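Local coordinates for separin (Saccharomyces cerevisiae, PDB 5U1T), which cleaves the SCC1 subunit of cohesin as a caspase-like cysteine protease at the onset of anaphase, and is held inactive by securin for most of the cell cycle, at residues V642-A645 against D646-L650; L663-K666 against N667-K671. All coordinates share one frame; numbering follows the deposited sequence.

Contact 1 of 2, residues V642-A645 against D646-L650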
ATOM      1  N   VAL A 642       1.882 -15.277  15.279  1.00 73.93           N
ATOM      2  CA  VAL A 642       1.203 -14.320  16.153  1.00 69.95           C
ATOM      3  C   VAL A 642       1.675 -12.852  16.012  1.00 71.42           C
ATOM      4  O   VAL A 642       0.876 -11.933  16.197  1.00 73.70           O
ATOM      5  CB  VAL A 642       1.330 -14.763  17.638  1.00 70.75           C
ATOM      6  CG1 VAL A 642       0.850 -13.676  18.589  1.00 71.25           C
ATOM      7  CG2 VAL A 642       0.542 -16.034  17.870  1.00 68.04           C
ATOM      8  N   PRO A 643       2.961 -12.616  15.686  1.00 71.08           N
ATOM      9  CA  PRO A 643       3.307 -11.243  15.279  1.00 70.77           C
ATOM     10  C   PRO A 643       2.414 -10.685  14.163  1.00 73.29           C
ATOM     11  O   PRO A 643       2.167  -9.472  14.108  1.00 76.19           O
ATOM     12  CB  PRO A 643       4.752 -11.382  14.779  1.00 76.46           C
ATOM     13  CG  PRO A 643       5.313 -12.482  15.620  1.00 81.04           C
ATOM     14  CD  PRO A 643       4.168 -13.441  15.904  1.00 73.64           C
ATOM     15  N   TYR A 644       1.942 -11.552  13.275  1.00 71.24           N
ATOM     16  CA  TYR A 644       1.082 -11.095  12.198  1.00 66.53           C
ATOM     17  C   TYR A 644      -0.326 -10.877  12.704  1.00 69.13           C
ATOM     18  O   TYR A 644      -1.007  -9.944  12.273  1.00 70.96           O
ATOM     19  CB  TYR A 644       1.060 -12.078  11.038  1.00 63.62           C
ATOM     20  CG  TYR A 644       2.323 -12.081  10.225  1.00 65.20           C
ATOM     21  CD1 TYR A 644       3.424 -12.828  10.630  1.00 63.47           C
ATOM     22  CD2 TYR A 644       2.411 -11.359   9.050  1.00 55.15           C
ATOM     23  CE1 TYR A 644       4.577 -12.844   9.896  1.00 59.17           C
ATOM     24  CE2 TYR A 644       3.556 -11.371   8.307  1.00 61.96           C
ATOM     25  CZ  TYR A 644       4.639 -12.119   8.732  1.00 66.99           C
ATOM     26  OH  TYR A 644       5.799 -12.149   7.991  1.00 77.47           O
ATOM     27  N   ALA A 645      -0.773 -11.741  13.606  1.00 60.77           N
ATOM     28  CA  ALA A 645      -2.098 -11.566  14.150  1.00 62.62           C
ATOM     29  C   ALA A 645      -2.125 -10.247  14.920  1.00 66.79           C
ATOM     30  O   ALA A 645      -3.084  -9.503  14.815  1.00 68.48           O
ATOM     31  CB  ALA A 645      -2.482 -12.731  15.024  1.00 56.65           C
ATOM     32  N   ASP A 646      -1.056  -9.939  15.651  1.00 68.03           N
ATOM     33  CA  ASP A 646      -1.014  -8.731  16.472  1.00 67.08           C
ATOM     34  C   ASP A 646      -1.031  -7.461  15.616  1.00 69.23           C
ATOM     35  O   ASP A 646      -1.850  -6.578  15.856  1.00 71.35           O
ATOM     36  CB  ASP A 646       0.209  -8.739  17.400  1.00 66.28           C
ATOM     37  CG  ASP A 646      -0.055  -9.495  18.707  1.00 71.72           C
ATOM     38  OD1 ASP A 646      -1.239  -9.773  18.987  1.00 71.57           O
ATOM     39  OD2 ASP A 646       0.900  -9.814  19.462  1.00 75.30           O
ATOM     40  N   ASN A 647      -0.152  -7.377  14.618  1.00 68.75           N
ATOM     41  CA  ASN A 647      -0.161  -6.261  13.676  1.00 63.48           C
ATOM     42  C   ASN A 647      -1.510  -6.090  12.985  1.00 69.67           C
ATOM     43  O   ASN A 647      -1.998  -4.965  12.827  1.00 74.62           O
ATOM     44  CB  ASN A 647       0.937  -6.436  12.614  1.00 68.65           C
ATOM     45  CG  ASN A 647       0.758  -5.495  11.380  1.00 72.52           C
ATOM     46  OD1 ASN A 647      -0.180  -5.651  10.584  1.00 72.65           O
ATOM     47  ND2 ASN A 647       1.693  -4.559  11.202  1.00 63.49           N
ATOM     48  N   TYR A 648      -2.110  -7.189  12.544  1.00 69.07           N
ATOM     49  CA  TYR A 648      -3.311  -7.078  11.719  1.00 64.94           C
ATOM     50  C   TYR A 648      -4.554  -6.831  12.578  1.00 60.68           C
ATOM     51  O   TYR A 648      -5.548  -6.284  12.092  1.00 60.56           O
ATOM     52  CB  TYR A 648      -3.488  -8.320  10.837  1.00 57.81           C
ATOM     53  CG  TYR A 648      -2.734  -8.235   9.528  1.00 56.76           C
ATOM     54  CD1 TYR A 648      -3.094  -7.300   8.562  1.00 54.57           C
ATOM     55  CD2 TYR A 648      -1.659  -9.083   9.252  1.00 54.58           C
ATOM     56  CE1 TYR A 648      -2.421  -7.206   7.368  1.00 51.42           C
ATOM     57  CE2 TYR A 648      -0.971  -8.996   8.046  1.00 51.48           C
ATOM     58  CZ  TYR A 648      -1.358  -8.058   7.109  1.00 54.84           C
ATOM     59  OH  TYR A 648      -0.702  -7.949   5.902  1.00 56.48           O
ATOM     60  N   LEU A 649      -4.491  -7.216  13.847  1.00 59.70           N
ATOM     61  CA  LEU A 649      -5.567  -6.913  14.776  1.00 61.90           C
ATOM     62  C   LEU A 649      -5.610  -5.393  15.031  1.00 66.19           C
ATOM     63  O   LEU A 649      -6.681  -4.780  15.124  1.00 58.01           O
ATOM     64  CB  LEU A 649      -5.374  -7.688  16.078  1.00 53.38           C
ATOM     65  CG  LEU A 649      -6.392  -7.544  17.205  1.00 55.35           C
ATOM     66  CD1 LEU A 649      -7.813  -7.837  16.734  1.00 53.95           C
ATOM     67  CD2 LEU A 649      -5.995  -8.474  18.329  1.00 54.29           C
ATOM     68  N   LEU A 650      -4.419  -4.808  15.127  1.00 65.71           N
ATOM     69  CA  LEU A 650      -4.242  -3.384  15.353  1.00 62.06           C
ATOM     70  C   LEU A 650      -4.845  -2.574  14.201  1.00 65.47           C
ATOM     71  O   LEU A 650      -5.629  -1.653  14.427  1.00 63.44           O
ATOM     72  CB  LEU A 650      -2.750  -3.056  15.533  1.00 61.46           C
ATOM     73  CG  LEU A 650      -2.394  -1.608  15.875  1.00 66.40           C
ATOM     74  CD1 LEU A 650      -3.406  -1.051  16.869  1.00 63.31           C
ATOM     75  CD2 LEU A 650      -0.964  -1.477  16.412  1.00 66.24           C
TER

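Contact 2 of 2, residues L663-K666 against N667-K671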
ATOM      1  N   LEU A 663      -5.246   1.434  21.128  1.00 76.33           N
ATOM      2  CA  LEU A 663      -4.223   2.029  21.971  1.00 74.21           C
ATOM      3  C   LEU A 663      -3.681   1.000  22.965  1.00 78.74           C
ATOM      4  O   LEU A 663      -2.483   1.006  23.270  1.00 78.24           O
ATOM      5  CB  LEU A 663      -4.772   3.270  22.677  1.00 73.50           C
ATOM      6  CG  LEU A 663      -5.133   4.450  21.753  1.00 69.63           C
ATOM      7  CD1 LEU A 663      -5.850   5.568  22.505  1.00 62.98           C
ATOM      8  CD2 LEU A 663      -3.898   4.992  21.033  1.00 71.31           C
ATOM      9  N   MET A 664      -4.549   0.106  23.447  1.00 79.57           N
ATOM     10  CA  MET A 664      -4.120  -0.998  24.308  1.00 77.33           C
ATOM     11  C   MET A 664      -3.121  -1.822  23.533  1.00 78.74           C
ATOM     12  O   MET A 664      -2.063  -2.204  24.037  1.00 88.01           O
ATOM     13  CB  MET A 664      -5.307  -1.865  24.749  1.00 78.18           C
ATOM     14  CG  MET A 664      -6.288  -1.151  25.695  1.00 85.68           C
ATOM     15  SD  MET A 664      -7.861  -2.018  25.990  1.00112.15           S
ATOM     16  CE  MET A 664      -7.295  -3.664  26.485  1.00 91.39           C
ATOM     17  N   MET A 665      -3.477  -2.071  22.283  1.00 78.54           N
ATOM     18  CA  MET A 665      -2.616  -2.758  21.333  1.00 81.78           C
ATOM     19  C   MET A 665      -1.272  -2.046  21.186  1.00 82.33           C
ATOM     20  O   MET A 665      -0.230  -2.678  21.320  1.00 85.81           O
ATOM     21  CB  MET A 665      -3.323  -2.849  19.978  1.00 80.56           C
ATOM     22  CG  MET A 665      -3.038  -4.084  19.151  1.00 78.76           C
ATOM     23  SD  MET A 665      -3.628  -5.595  19.922  1.00 98.06           S
ATOM     24  CE  MET A 665      -5.169  -5.069  20.667  1.00 81.17           C
ATOM     25  N   LYS A 666      -1.306  -0.736  20.925  1.00 81.91           N
ATOM     26  CA  LYS A 666      -0.086   0.049  20.719  1.00 85.89           C
ATOM     27  C   LYS A 666       0.924  -0.143  21.829  1.00 93.21           C
ATOM     28  O   LYS A 666       2.041  -0.588  21.583  1.00 94.89           O
ATOM     29  CB  LYS A 666      -0.384   1.553  20.605  1.00 83.31           C
ATOM     30  CG  LYS A 666       0.865   2.462  20.831  1.00 86.18           C
ATOM     31  CD  LYS A 666       0.540   3.958  20.691  1.00 87.84           C
ATOM     32  CE  LYS A 666       1.791   4.850  20.672  1.00 84.44           C
ATOM     33  NZ  LYS A 666       1.467   6.253  20.209  1.00 71.61           N
ATOM     34  N   ASN A 667       0.535   0.204  23.054  1.00 96.52           N
ATOM     35  CA  ASN A 667       1.509   0.322  24.128  1.00 98.25           C
ATOM     36  C   ASN A 667       1.946  -1.020  24.667  1.00 98.20           C
ATOM     37  O   ASN A 667       3.027  -1.118  25.240  1.00102.88           O
ATOM     38  CB  ASN A 667       0.964   1.201  25.252  1.00100.80           C
ATOM     39  CG  ASN A 667       0.867   2.667  24.839  1.00100.73           C
ATOM     40  OD1 ASN A 667      -0.179   3.129  24.368  1.00 96.28           O
ATOM     41  ND2 ASN A 667       1.973   3.399  24.991  1.00101.10           N
ATOM     42  N   GLN A 668       1.129  -2.055  24.476  1.00 91.97           N
ATOM     43  CA  GLN A 668       1.577  -3.398  24.821  1.00 90.43           C
ATOM     44  C   GLN A 668       2.709  -3.782  23.873  1.00 93.64           C
ATOM     45  O   GLN A 668       3.833  -4.034  24.303  1.00 93.89           O
ATOM     46  CB  GLN A 668       0.431  -4.411  24.754  1.00 84.25           C
ATOM     47  CG  GLN A 668      -0.575  -4.285  25.893  1.00 97.02           C
ATOM     48  CD  GLN A 668       0.034  -4.537  27.279  1.00108.86           C
ATOM     49  OE1 GLN A 668       0.700  -5.556  27.511  1.00109.08           O
ATOM     50  NE2 GLN A 668      -0.197  -3.600  28.209  1.00109.47           N
ATOM     51  N   LEU A 669       2.402  -3.788  22.579  1.00 90.68           N
ATOM     52  CA  LEU A 669       3.372  -4.098  21.530  1.00 90.90           C
ATOM     53  C   LEU A 669       4.717  -3.381  21.716  1.00 95.97           C
ATOM     54  O   LEU A 669       5.777  -4.019  21.647  1.00100.40           O
ATOM     55  CB  LEU A 669       2.790  -3.748  20.152  1.00 89.40           C
ATOM     56  CG  LEU A 669       1.666  -4.633  19.599  1.00 83.64           C
ATOM     57  CD1 LEU A 669       1.324  -4.254  18.151  1.00 82.37           C
ATOM     58  CD2 LEU A 669       2.020  -6.110  19.705  1.00 77.36           C
ATOM     59  N   GLN A 670       4.670  -2.069  21.955  1.00 96.26           N
ATOM     60  CA  GLN A 670       5.882  -1.256  22.106  1.00100.18           C
ATOM     61  C   GLN A 670       6.808  -1.788  23.201  1.00102.91           C
ATOM     62  O   GLN A 670       8.025  -1.891  23.003  1.00102.70           O
ATOM     63  CB  GLN A 670       5.521   0.207  22.404  1.00 98.09           C
ATOM     64  CG  GLN A 670       5.869   1.170  21.279  1.00 92.88           C
ATOM     65  CD  GLN A 670       5.153   2.504  21.406  1.00 97.88           C
ATOM     66  OE1 GLN A 670       4.885   3.172  20.401  1.00 88.41           O
ATOM     67  NE2 GLN A 670       4.845   2.909  22.647  1.00103.99           N
ATOM     68  N   LYS A 671       6.238  -2.142  24.350  1.00 97.67           N
ATOM     69  CA  LYS A 671       7.061  -2.600  25.461  1.00102.33           C
ATOM     70  C   LYS A 671       7.469  -4.058  25.276  1.00 99.30           C
ATOM     71  O   LYS A 671       8.618  -4.423  25.535  1.00 99.59           O
ATOM     72  CB  LYS A 671       6.332  -2.422  26.796  1.00106.81           C
ATOM     73  CG  LYS A 671       5.689  -1.038  27.015  1.00110.35           C
ATOM     74  CD  LYS A 671       6.544   0.119  26.485  1.00111.60           C
ATOM     75  CE  LYS A 671       5.971   1.471  26.892  1.00109.48           C
ATOM     76  NZ  LYS A 671       6.147   1.675  28.365  1.00102.87           N
TER

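Contact 1 of 2, residues V642-A645 against D646-L650
From Val642 to Ala645 each backbone carbonyl accepts a hydrogen bond from the amide four residues on, from Asp646 N to Val642 O (2.8 Å) through to Leu649 N to Ala645 O (2.9 Å), which makes this the first two and a half turns of helix 642-655. Pro643 suits that first turn because its ring nitrogen has no hydrogen to give, while its carbonyl O still takes Asn647 N at 3.2 Å.

Val642 and Asp646 meet one turn apart. With CG1 anti to its backbone N (chi1 170°), Val642 sets that methyl 4.0 Å from Asp646 OD2, a loose contact. The other carboxylate oxygen, OD1, forms a salt bridge with Lys632 of helix 621-633, and, still near the amino end of the helix, the carboxylate may gain a little from the helix dipole.

Tyr644 and Tyr648 are likewise one turn apart and touch lightly: CE2 of Tyr648 comes to the edge of the Tyr644 ring, 4.2 Å from CD2. The Tyr648 ring also lies with its own edge beside Tyr644 O, CD2 being 3.2 Å from that oxygen. Asn647 is buried, and its ND2 is satisfied by the carbonyl of Leu685. The small Ala645 lets helix 621-633 come close, its CB lying against Ile631 and Lys632, while Ser628 OG bonds to its carbonyl O. This is the opening of a helix packed among helices 602-617, 621-633, 659-672 and 680-689 of separase's helical region, remote from the protease site.

Contact 2 of 2, residues L663-K666 against N667-K671
Helix 659-672, on the surface of separase's helical region, supplies this contact through its middle and last turns, where residues four apart stand above one another. Lys666 and Gln670 carry most of it. Their side chains run alongside each other in the same direction, and CE of the lysine lies 3.5 Å from OE1 of the glutamine. The lysine is almost fully extended: CG stands anti to the backbone N (chi1 162°) and the later torsions stay near 180°, which carries the amine beyond the glutamine amide. There NZ gives a hydrogen bond to the carbonyl of Leu695 and makes a cation-pi contact with Trp696. A long aliphatic stem with a charged end suits this place, since its methylenes pack along the helix while the amine reaches Leu695 and Trp696, later in the same chain. Cut back to an alanine, this position would probably leave the Leu695 carbonyl and the Trp696 ring without their cationic partner, and the Gln670 amide freer to turn.

Met665 and Leu669 lie on another side of the same helix. Met665 CG and Leu669 CD1 are 4.5 Å apart, a loose apolar contact, and both residues turn their hydrocarbon toward helix 642-655. CG of Leu669 is also 3.2 Å from Met665 O, whose carbonyl accepts Leu669 N at 3.1 Å. On the exposed side, CG of Gln668 sits 3.2 Å from Met664 O, and the bend at its second torsion (chi2 -62°) leads the amide away from the preceding turn. Gln670 N to Lys666 O, at 3.0 Å, continues the backbone bonding. Met665 and Leu669 against helix 642-655, with mainly polar residues such as Asn667, Gln668 and Lys671 outward, are the pattern of an amphipathic surface helix.

The two contacts come one after the other along the chain, contact 1 on helix 642-655 and contact 2 on the next helix, 659-672, with centres about 12 Å apart. The helices pack directly: Leu650 CD1 lies 3.6 Å from Met665 CB, and Leu649 CD2 meets Met665 SD at 4.1 Å. Leu669 completes the seam, touching Leu650 and the carboxylate of Asp646. Together they form a helical hairpin whose first helix is more buried, covered also by helices 602-617, 621-633 and 680-689, while the second borders solvent. Both belong to the all-helical part of separase, away from the active site.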